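Local structure of major pollen allergen Jun a 1 (Juniperus ashei, 1PXZ) at residues D1-S6 with V217-F222; Q16-L21 with G38-V43; T57-A62 with G132-S137; F268-P271 with K276-V279. The protein cleaves polygalacturonan by elimination, with low calcium-dependent pectate lyase activity, and is the major allergen of mountain cedar pollen. One frame throughout, in Å; residues are numbered along the deposited sequence.

Contact 1: residues D1-S6 with V217-F222; sequences DNPIDS and VAFNQF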
# COMPACT_ATOMS: atom_id res chain seq x y z
N ASP A 1 -11.20 -13.49 -10.98
CA ASP A 1 -10.76 -12.26 -10.34
C ASP A 1 -9.29 -11.99 -10.68
O ASP A 1 -9.02 -11.32 -11.68
CB ASP A 1 -10.94 -12.28 -8.82
CG ASP A 1 -11.47 -13.60 -8.29
OD1 ASP A 1 -10.83 -14.64 -8.57
OD2 ASP A 1 -12.52 -13.61 -7.59
N ASN A 2 -8.40 -12.53 -9.87
CA ASN A 2 -6.96 -12.43 -10.08
C ASN A 2 -6.29 -13.47 -9.19
O ASN A 2 -7.05 -14.07 -8.42
CB ASN A 2 -6.52 -10.99 -9.83
CG ASN A 2 -6.61 -10.51 -8.40
OD1 ASN A 2 -6.23 -11.18 -7.43
ND2 ASN A 2 -7.12 -9.28 -8.30
N PRO A 3 -5.00 -13.71 -9.33
CA PRO A 3 -4.32 -14.75 -8.54
C PRO A 3 -4.42 -14.62 -7.03
O PRO A 3 -4.27 -15.63 -6.34
CB PRO A 3 -2.84 -14.58 -8.94
CG PRO A 3 -2.91 -14.06 -10.34
CD PRO A 3 -4.05 -13.09 -10.30
N ILE A 4 -4.62 -13.41 -6.51
CA ILE A 4 -4.74 -13.28 -5.04
C ILE A 4 -6.16 -13.64 -4.66
O ILE A 4 -6.44 -14.53 -3.86
CB ILE A 4 -4.39 -11.87 -4.56
CG1 ILE A 4 -2.93 -11.48 -4.85
CG2 ILE A 4 -4.71 -11.72 -3.08
CD1 ILE A 4 -2.58 -10.05 -4.49
N ASP A 5 -7.14 -12.97 -5.27
CA ASP A 5 -8.52 -13.18 -4.83
C ASP A 5 -8.98 -14.59 -5.11
O ASP A 5 -9.84 -15.15 -4.43
CB ASP A 5 -9.41 -12.18 -5.57
CG ASP A 5 -9.35 -10.77 -5.01
OD1 ASP A 5 -8.55 -10.48 -4.11
OD2 ASP A 5 -10.12 -9.91 -5.46
N SER A 6 -8.44 -15.19 -6.19
CA SER A 6 -8.93 -16.54 -6.51
C SER A 6 -8.67 -17.53 -5.38
O SER A 6 -9.40 -18.50 -5.20
CB SER A 6 -8.30 -17.05 -7.81
OG SER A 6 -6.93 -17.34 -7.55
N VAL A 217 3.66 -4.01 -6.36
CA VAL A 217 2.43 -3.20 -6.48
C VAL A 217 1.56 -3.88 -7.52
O VAL A 217 1.92 -3.77 -8.71
CB VAL A 217 2.76 -1.76 -6.88
CG1 VAL A 217 1.48 -0.94 -7.10
CG2 VAL A 217 3.63 -1.11 -5.81
N ALA A 218 0.49 -4.57 -7.10
CA ALA A 218 -0.28 -5.37 -8.05
C ALA A 218 -1.80 -5.30 -7.94
O ALA A 218 -2.36 -5.30 -6.85
CB ALA A 218 0.15 -6.83 -7.87
N PHE A 219 -2.46 -5.30 -9.09
CA PHE A 219 -3.90 -5.38 -9.22
C PHE A 219 -4.62 -4.19 -8.58
O PHE A 219 -5.77 -4.31 -8.13
CB PHE A 219 -4.45 -6.68 -8.63
CG PHE A 219 -3.65 -7.92 -9.02
CD1 PHE A 219 -3.65 -8.32 -10.34
CD2 PHE A 219 -2.95 -8.64 -8.07
CE1 PHE A 219 -2.92 -9.46 -10.72
CE2 PHE A 219 -2.20 -9.75 -8.44
CZ PHE A 219 -2.18 -10.14 -9.77
N ASN A 220 -3.97 -3.04 -8.54
CA ASN A 220 -4.56 -1.83 -7.97
C ASN A 220 -5.28 -1.03 -9.06
O ASN A 220 -4.89 -1.10 -10.23
CB ASN A 220 -3.51 -0.94 -7.31
CG ASN A 220 -2.70 -1.63 -6.24
OD1 ASN A 220 -1.55 -2.02 -6.44
ND2 ASN A 220 -3.31 -1.79 -5.07
N GLN A 221 -6.30 -0.29 -8.64
CA GLN A 221 -6.97 0.67 -9.51
C GLN A 221 -6.42 2.04 -9.16
O GLN A 221 -6.63 2.51 -8.03
CB GLN A 221 -8.50 0.64 -9.35
CG GLN A 221 -9.15 1.81 -10.11
CD GLN A 221 -8.99 1.64 -11.63
OE1 GLN A 221 -9.23 0.59 -12.20
NE2 GLN A 221 -8.60 2.70 -12.31
N PHE A 222 -5.70 2.69 -10.07
CA PHE A 222 -5.14 4.01 -9.80
C PHE A 222 -6.00 5.08 -10.44
O PHE A 222 -5.94 5.30 -11.66
CB PHE A 222 -3.71 4.10 -10.36
CG PHE A 222 -2.70 3.39 -9.47
CD1 PHE A 222 -2.38 3.89 -8.22
CD2 PHE A 222 -2.08 2.25 -9.92
CE1 PHE A 222 -1.45 3.25 -7.41
CE2 PHE A 222 -1.15 1.58 -9.12
CZ PHE A 222 -0.86 2.07 -7.86
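Phe219, just past the end of strand 214-218, pushes its ring into the first turn of the chain, where it meets Asn2, Pro3 and Ile4. Its positive phi of 63° falls at the break between strands 214-218 and 221-222, and its CB points toward the N-terminal segment. The Asn2 amide lies almost flat on one face, its plane 14° from that of the ring, with Asn2 CG 4.0 Å from Phe219 CG. The methylene continues the stack as a CH-pi contact, Asn2 CB being 4.1 Å from the Phe219 centroid. Ile4 CD1 lies at the edge, near the ring plane, 3.9 Å from Phe219 CD2, while Pro3 CD comes in obliquely to 3.5 Å from Phe219 CZ.

The stacked amide has little freedom to rotate. Asn2 OD1 accepts from Ile4 N at 2.9 Å, in the carbonyl plane, which makes an Asx turn, and from Asp5 N, also at 2.9 Å but from above that plane; Asn2 ND2 donates to Asn189 OD1 and Leu338 O. The case illustrates how a capping side chain, gripped at both ends, can also offer its flat amide to an aromatic face.

Residues 218-222 belong to an IgE-binding region, 218-229, and the Phe222 ring stacks on Tyr245. The start of the chain, leading into helix 5-9, thus lies against the outside of the parallel beta-helix, with Ile4 touching Ser188 of strand 185-195, and strand 214-218 running between strands 185-195 and 237-241.

Contact 2: residues Q16-L21 with G38-V43; sequences QNRMKL and GDFYTV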
# COMPACT_ATOMS: atom_id res chain seq x y z
N GLN A 16 -17.04 -17.14 7.11
CA GLN A 16 -16.90 -18.24 8.09
C GLN A 16 -15.46 -18.71 8.16
O GLN A 16 -15.12 -19.56 8.98
CB GLN A 16 -17.88 -19.37 7.75
CG GLN A 16 -17.52 -20.12 6.49
CD GLN A 16 -18.66 -20.95 5.94
OE1 GLN A 16 -19.76 -21.00 6.49
NE2 GLN A 16 -18.38 -21.65 4.84
N ASN A 17 -14.59 -18.14 7.31
CA ASN A 17 -13.17 -18.49 7.39
C ASN A 17 -12.30 -17.28 7.11
O ASN A 17 -11.56 -17.25 6.13
CB ASN A 17 -12.88 -19.63 6.42
CG ASN A 17 -11.55 -20.31 6.59
OD1 ASN A 17 -11.31 -21.26 5.83
ND2 ASN A 17 -10.71 -19.88 7.51
N ARG A 18 -12.37 -16.27 7.98
CA ARG A 18 -11.65 -15.03 7.66
C ARG A 18 -10.15 -15.28 7.53
O ARG A 18 -9.49 -14.56 6.79
CB ARG A 18 -11.87 -13.95 8.71
CG ARG A 18 -13.25 -13.30 8.74
CD ARG A 18 -13.33 -12.39 9.97
NE ARG A 18 -14.61 -11.69 10.07
CZ ARG A 18 -14.84 -10.53 9.47
NH1 ARG A 18 -13.88 -9.94 8.74
NH2 ARG A 18 -16.03 -9.95 9.61
N MET A 19 -9.53 -16.23 8.24
CA MET A 19 -8.07 -16.22 8.18
C MET A 19 -7.51 -16.90 6.94
O MET A 19 -6.30 -16.94 6.72
CB MET A 19 -7.50 -16.87 9.44
CG MET A 19 -7.87 -16.08 10.71
SD MET A 19 -6.94 -16.75 12.09
CE MET A 19 -7.28 -15.62 13.42
N LYS A 20 -8.38 -17.44 6.10
CA LYS A 20 -7.89 -18.01 4.84
C LYS A 20 -7.18 -16.94 4.02
O LYS A 20 -6.24 -17.24 3.29
CB LYS A 20 -9.04 -18.60 4.04
CG LYS A 20 -8.63 -19.30 2.76
CD LYS A 20 -9.79 -20.11 2.22
CE LYS A 20 -9.29 -21.09 1.16
NZ LYS A 20 -10.32 -21.30 0.10
N LEU A 21 -7.65 -15.70 4.13
CA LEU A 21 -7.00 -14.57 3.45
C LEU A 21 -5.50 -14.58 3.61
O LEU A 21 -4.73 -14.31 2.68
CB LEU A 21 -7.59 -13.26 4.00
CG LEU A 21 -6.99 -11.97 3.43
CD1 LEU A 21 -7.38 -11.79 1.97
CD2 LEU A 21 -7.41 -10.77 4.27
N GLY A 38 -3.73 -16.03 15.71
CA GLY A 38 -4.03 -15.28 16.92
C GLY A 38 -5.51 -15.41 17.22
O GLY A 38 -6.14 -16.20 16.51
N ASP A 39 -6.02 -14.69 18.22
CA ASP A 39 -7.46 -14.69 18.43
C ASP A 39 -8.12 -13.61 17.57
O ASP A 39 -7.48 -12.61 17.24
CB ASP A 39 -7.83 -14.35 19.88
CG ASP A 39 -7.05 -15.17 20.89
OD1 ASP A 39 -7.12 -16.41 20.79
OD2 ASP A 39 -6.39 -14.58 21.77
N PHE A 40 -9.41 -13.80 17.28
CA PHE A 40 -10.18 -12.71 16.73
C PHE A 40 -10.40 -11.65 17.81
O PHE A 40 -10.64 -12.02 18.95
CB PHE A 40 -11.53 -13.17 16.21
CG PHE A 40 -11.44 -14.03 14.95
CD1 PHE A 40 -11.05 -13.46 13.75
CD2 PHE A 40 -11.76 -15.37 14.99
CE1 PHE A 40 -10.99 -14.24 12.59
CE2 PHE A 40 -11.69 -16.16 13.85
CZ PHE A 40 -11.29 -15.59 12.65
N TYR A 41 -10.33 -10.38 17.46
CA TYR A 41 -10.57 -9.23 18.33
C TYR A 41 -11.66 -8.37 17.69
O TYR A 41 -11.53 -7.93 16.54
CB TYR A 41 -9.30 -8.40 18.57
CG TYR A 41 -9.54 -7.14 19.39
CD1 TYR A 41 -9.47 -7.16 20.77
CD2 TYR A 41 -9.83 -5.91 18.80
CE1 TYR A 41 -9.69 -6.00 21.50
CE2 TYR A 41 -10.06 -4.75 19.50
CZ TYR A 41 -9.99 -4.81 20.88
OH TYR A 41 -10.21 -3.64 21.56
N THR A 42 -12.72 -8.06 18.43
CA THR A 42 -13.79 -7.28 17.80
C THR A 42 -13.79 -5.85 18.33
O THR A 42 -13.79 -5.66 19.56
CB THR A 42 -15.18 -7.92 18.03
OG1 THR A 42 -15.19 -9.25 17.49
CG2 THR A 42 -16.25 -7.10 17.33
N VAL A 43 -13.80 -4.90 17.42
CA VAL A 43 -13.96 -3.49 17.75
C VAL A 43 -15.45 -3.23 17.96
O VAL A 43 -16.22 -3.39 17.01
CB VAL A 43 -13.40 -2.53 16.68
CG1 VAL A 43 -13.64 -1.09 17.11
CG2 VAL A 43 -11.93 -2.81 16.45
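Arg18 approaches Phe40 with its aliphatic part: CB and CD each stand 4.0 Å from Phe40 CE1, CD reaching the ring obliquely. The chain runs extended from CG to NE, and this carries the guanidinium past the ring, its plane 68° from that of the phenyl group, to a salt bridge between NH1 and Asp93. The arginine therefore divides its work, its hydrocarbon stem packing against Phe40 and its charge serving another partner.

Met19 follows, and the Met19 and Phe40 side chains run toward each other from opposite directions. With CG beside the backbone N (chi1 -63°) and the rest extended, the methyl swings over one face of Phe40, Met19 CE lying 4.2 Å from the centroid and 17° off the normal. The sulfur takes a slanting position, SD being 5.1 Å from the same centroid, a Met-aromatic contact. Met19 CG also packs 4.0 Å from Phe40 CZ, and Met19 CE reaches 3.3 Å from Gly38 O.

In this surface patch a 3-10 segment lies beside strand 39-43, at the N-terminal end of the parallel beta-helix. That strand pairs in parallel with strand 68-72, whose Trp69 touches both Met19 and the Phe40 ring, while Tyr41 and Val43 pack against helix 58-63.

Contact 3: residues T57-A62 with G132-S137; sequences TLRYGA and GDVLVS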
# COMPACT_ATOMS: atom_id res chain seq x y z
N THR A 57 -11.84 -0.93 21.87
CA THR A 57 -11.53 0.11 20.88
C THR A 57 -10.51 -0.40 19.88
O THR A 57 -9.86 -1.42 20.12
CB THR A 57 -10.95 1.40 21.51
OG1 THR A 57 -9.79 1.06 22.28
CG2 THR A 57 -11.99 2.03 22.42
N LEU A 58 -10.36 0.34 18.77
CA LEU A 58 -9.40 -0.10 17.75
C LEU A 58 -7.98 -0.01 18.27
O LEU A 58 -7.14 -0.90 18.08
CB LEU A 58 -9.62 0.78 16.51
CG LEU A 58 -8.59 0.57 15.39
CD1 LEU A 58 -8.59 -0.89 14.95
CD2 LEU A 58 -8.89 1.50 14.21
N ARG A 59 -7.65 1.08 18.98
CA ARG A 59 -6.26 1.23 19.42
C ARG A 59 -5.89 0.17 20.44
O ARG A 59 -4.76 -0.31 20.44
CB ARG A 59 -5.99 2.62 20.00
CG ARG A 59 -4.51 2.85 20.36
CD ARG A 59 -4.38 4.24 20.98
NE ARG A 59 -4.82 5.30 20.07
CZ ARG A 59 -4.02 5.90 19.21
NH1 ARG A 59 -2.74 5.57 19.10
NH2 ARG A 59 -4.51 6.85 18.43
N TYR A 60 -6.81 -0.21 21.33
CA TYR A 60 -6.45 -1.32 22.23
C TYR A 60 -6.08 -2.56 21.45
O TYR A 60 -5.08 -3.22 21.69
CB TYR A 60 -7.64 -1.61 23.15
CG TYR A 60 -7.40 -2.69 24.19
CD1 TYR A 60 -6.89 -2.37 25.44
CD2 TYR A 60 -7.69 -4.02 23.92
CE1 TYR A 60 -6.66 -3.35 26.41
CE2 TYR A 60 -7.46 -5.00 24.88
CZ TYR A 60 -6.95 -4.66 26.11
OH TYR A 60 -6.75 -5.67 27.03
N GLY A 61 -6.90 -3.00 20.50
CA GLY A 61 -6.49 -4.25 19.86
C GLY A 61 -5.23 -4.08 19.03
O GLY A 61 -4.37 -4.97 18.97
N ALA A 62 -5.10 -2.92 18.38
CA ALA A 62 -3.95 -2.71 17.48
C ALA A 62 -2.63 -2.63 18.24
O ALA A 62 -1.57 -2.88 17.68
CB ALA A 62 -4.17 -1.45 16.66
N GLY A 132 2.55 15.06 20.66
CA GLY A 132 1.83 14.62 21.86
C GLY A 132 2.22 13.20 22.26
O GLY A 132 2.92 12.52 21.51
N ASP A 133 1.78 12.77 23.44
CA ASP A 133 2.07 11.41 23.91
C ASP A 133 1.11 10.40 23.31
O ASP A 133 -0.09 10.65 23.07
CB ASP A 133 1.94 11.32 25.43
CG ASP A 133 3.05 12.02 26.19
OD1 ASP A 133 4.19 12.06 25.68
OD2 ASP A 133 2.78 12.53 27.31
N VAL A 134 1.62 9.20 23.07
CA VAL A 134 0.81 8.14 22.49
C VAL A 134 1.24 6.77 23.02
O VAL A 134 2.45 6.56 23.17
CB VAL A 134 0.98 8.04 20.96
CG1 VAL A 134 0.01 6.97 20.42
CG2 VAL A 134 0.76 9.35 20.22
N LEU A 135 0.32 5.85 23.28
CA LEU A 135 0.69 4.48 23.56
C LEU A 135 1.14 3.82 22.25
O LEU A 135 0.31 3.39 21.45
CB LEU A 135 -0.44 3.68 24.23
CG LEU A 135 0.01 2.27 24.64
CD1 LEU A 135 0.51 2.25 26.08
CD2 LEU A 135 -1.10 1.25 24.45
N VAL A 136 2.46 3.78 22.08
CA VAL A 136 3.04 3.25 20.84
C VAL A 136 2.66 1.78 20.75
O VAL A 136 2.11 1.32 19.75
CB VAL A 136 4.55 3.48 20.76
CG1 VAL A 136 5.14 2.75 19.57
CG2 VAL A 136 4.87 4.97 20.64
N SER A 137 2.91 1.01 21.81
CA SER A 137 2.40 -0.34 21.90
C SER A 137 2.29 -0.75 23.38
O SER A 137 2.85 -0.07 24.26
CB SER A 137 3.29 -1.38 21.20
OG SER A 137 4.45 -1.64 21.99
O HOH W 1 -0.74 3.39 18.93
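Arg59 and Val134 make the direct touch between helix 58-63, which lies across the N-terminal end of the parallel beta-helix, and the first strand of the antiparallel pair 132-137 and 141-145. The tight part is small. Arg59 NH1 stands 3.4 Å from Val134 CG1, the two side chains crossing at about a right angle, with the methyl set obliquely to the guanidinium. The arginine leaves its helix with CG anti to the backbone N (chi1 -175°) and bends at chi3 (-60°), which brings the guanidinium up against the strand.

What fixes the buried cation lies mostly around it. NE forms a salt bridge with Asp48, NH2 donates to Met82 O and NH1 to Pro83 O, a spread of partners that probably stabilises the charge and restrains the rotation of the group. Val134 itself also rests on Met82 and Val145, giving an example of an apolar methyl packed beside a thoroughly hydrogen-bonded guanidinium.

The other part is looser. The CB of Leu135 points toward the helix, but the side chain comes no nearer than 5.1 Å, from Leu135 CB to Arg59 CD, and touches Pro53 and Arg64 instead. Between arginine and strand, Arg59 NH1 and Leu135 O are 4.4 Å apart, too far to bond directly, and one water fills the step: it accepts weakly from Arg59 NH1 at 3.0 Å and donates to Leu135 O at 2.7 Å.

Contact 4: residues F268-P271 with K276-V279; sequences FTAP and KKEV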
# COMPACT_ATOMS: atom_id res chain seq x y z
N PHE A 268 -2.43 1.73 -19.13
CA PHE A 268 -2.25 3.15 -18.86
C PHE A 268 -3.12 3.95 -19.83
O PHE A 268 -2.92 3.82 -21.04
CB PHE A 268 -0.79 3.56 -19.03
CG PHE A 268 0.28 2.86 -18.21
CD1 PHE A 268 0.48 3.17 -16.87
CD2 PHE A 268 1.09 1.88 -18.80
CE1 PHE A 268 1.48 2.51 -16.16
CE2 PHE A 268 2.08 1.23 -18.09
CZ PHE A 268 2.30 1.55 -16.75
N THR A 269 -4.05 4.74 -19.32
CA THR A 269 -4.86 5.65 -20.15
C THR A 269 -4.39 7.07 -19.92
O THR A 269 -4.55 7.63 -18.83
CB THR A 269 -6.36 5.48 -19.83
OG1 THR A 269 -6.74 4.14 -20.13
CG2 THR A 269 -7.18 6.43 -20.70
N ALA A 270 -3.76 7.72 -20.89
CA ALA A 270 -3.19 9.05 -20.75
C ALA A 270 -4.25 10.16 -20.73
O ALA A 270 -5.32 9.99 -21.31
CB ALA A 270 -2.19 9.40 -21.87
N PRO A 271 -3.93 11.27 -20.07
CA PRO A 271 -4.80 12.46 -20.17
C PRO A 271 -4.72 12.99 -21.60
O PRO A 271 -3.94 12.48 -22.41
CB PRO A 271 -4.19 13.49 -19.25
CG PRO A 271 -3.03 12.86 -18.60
CD PRO A 271 -2.78 11.51 -19.21
N LYS A 276 1.45 15.49 -20.98
CA LYS A 276 1.19 14.54 -19.90
C LYS A 276 1.10 13.12 -20.42
O LYS A 276 0.69 12.22 -19.68
CB LYS A 276 -0.14 14.86 -19.19
CG LYS A 276 -0.19 16.23 -18.51
CD LYS A 276 -1.50 16.41 -17.75
CE LYS A 276 -1.57 17.80 -17.14
NZ LYS A 276 -2.66 17.93 -16.12
N LYS A 277 1.45 12.87 -21.69
CA LYS A 277 1.28 11.55 -22.27
C LYS A 277 2.26 10.53 -21.72
O LYS A 277 1.99 9.33 -21.73
CB LYS A 277 1.50 11.62 -23.81
CG LYS A 277 0.45 12.49 -24.51
CD LYS A 277 -0.95 11.90 -24.43
CE LYS A 277 -1.96 12.65 -25.30
NZ LYS A 277 -3.34 12.13 -25.08
N GLU A 278 3.41 11.00 -21.23
CA GLU A 278 4.45 10.08 -20.77
C GLU A 278 4.09 9.47 -19.41
O GLU A 278 3.79 10.18 -18.46
CB GLU A 278 5.83 10.75 -20.67
CG GLU A 278 6.88 9.64 -20.51
CD GLU A 278 8.29 10.15 -20.37
OE1 GLU A 278 8.52 11.31 -20.78
OE2 GLU A 278 9.16 9.40 -19.86
N VAL A 279 4.14 8.15 -19.35
CA VAL A 279 3.77 7.45 -18.11
C VAL A 279 4.84 7.69 -17.05
O VAL A 279 4.52 7.91 -15.88
CB VAL A 279 3.66 5.95 -18.38
CG1 VAL A 279 3.69 5.13 -17.08
CG2 VAL A 279 2.42 5.62 -19.21
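The Phe268 ring carries Val279 on one face. Both valine methyls share it: CG1 lies over the outer half, 3.5 Å from Phe268 CE1 and 3.8 Å from the centroid, 22° off the normal, while CG2 sits nearer the root of the ring, 3.6 Å from Phe268 CG. The ring also meets Tyr245, their planes about 35° apart. The puckered Pro271 ring abuts Lys276, with Pro271 CG 3.6 Å from Lys276 CB; from there the lysine chain runs extended away.

Lys277 shows how a residue whose CB points outward can still return. A bend at chi2 (-66°) folds the chain back so that Lys277 CD passes 3.8 Å from Ala270 CB, and Lys277 NZ donates to Pro271 O at 2.8 Å, in the carbonyl plane. The same ammonium donates to Asn305 O, so one lysine ties the two arms of the loop to the following coil.

Phe268 and Val279 sit at the mouth of the excursion between strands 267-269 and 280-282, the latter one of the two outermost strands of its parallel sheet. This loop links two strands of the parallel beta-helix, the fold of the polysaccharide lyase 1 family.

Contacts 1, 2 and 4 all reach strands of the beta-helix, while contact 3 lies at its N-terminal end. Contacts 2 and 3 touch: Tyr41 OH lies 2.7 Å from Thr57 O, probably a hydrogen bond, and Val43 packs on Leu58, joining strand 39-43 to helix 58-63. Contact 1 lies about 22 Å from contact 2, centre to centre, and along the chain it encloses contacts 2 and 3. It is about 21 Å between centres from contact 4, yet Phe222 and Phe268 both meet Tyr245. The centres of contacts 3 and 4 are about 42 Å apart. Contact 4 stays about 12 Å from the predicted active-site Arg229, side chain to side chain from Val279; the others lie away from it.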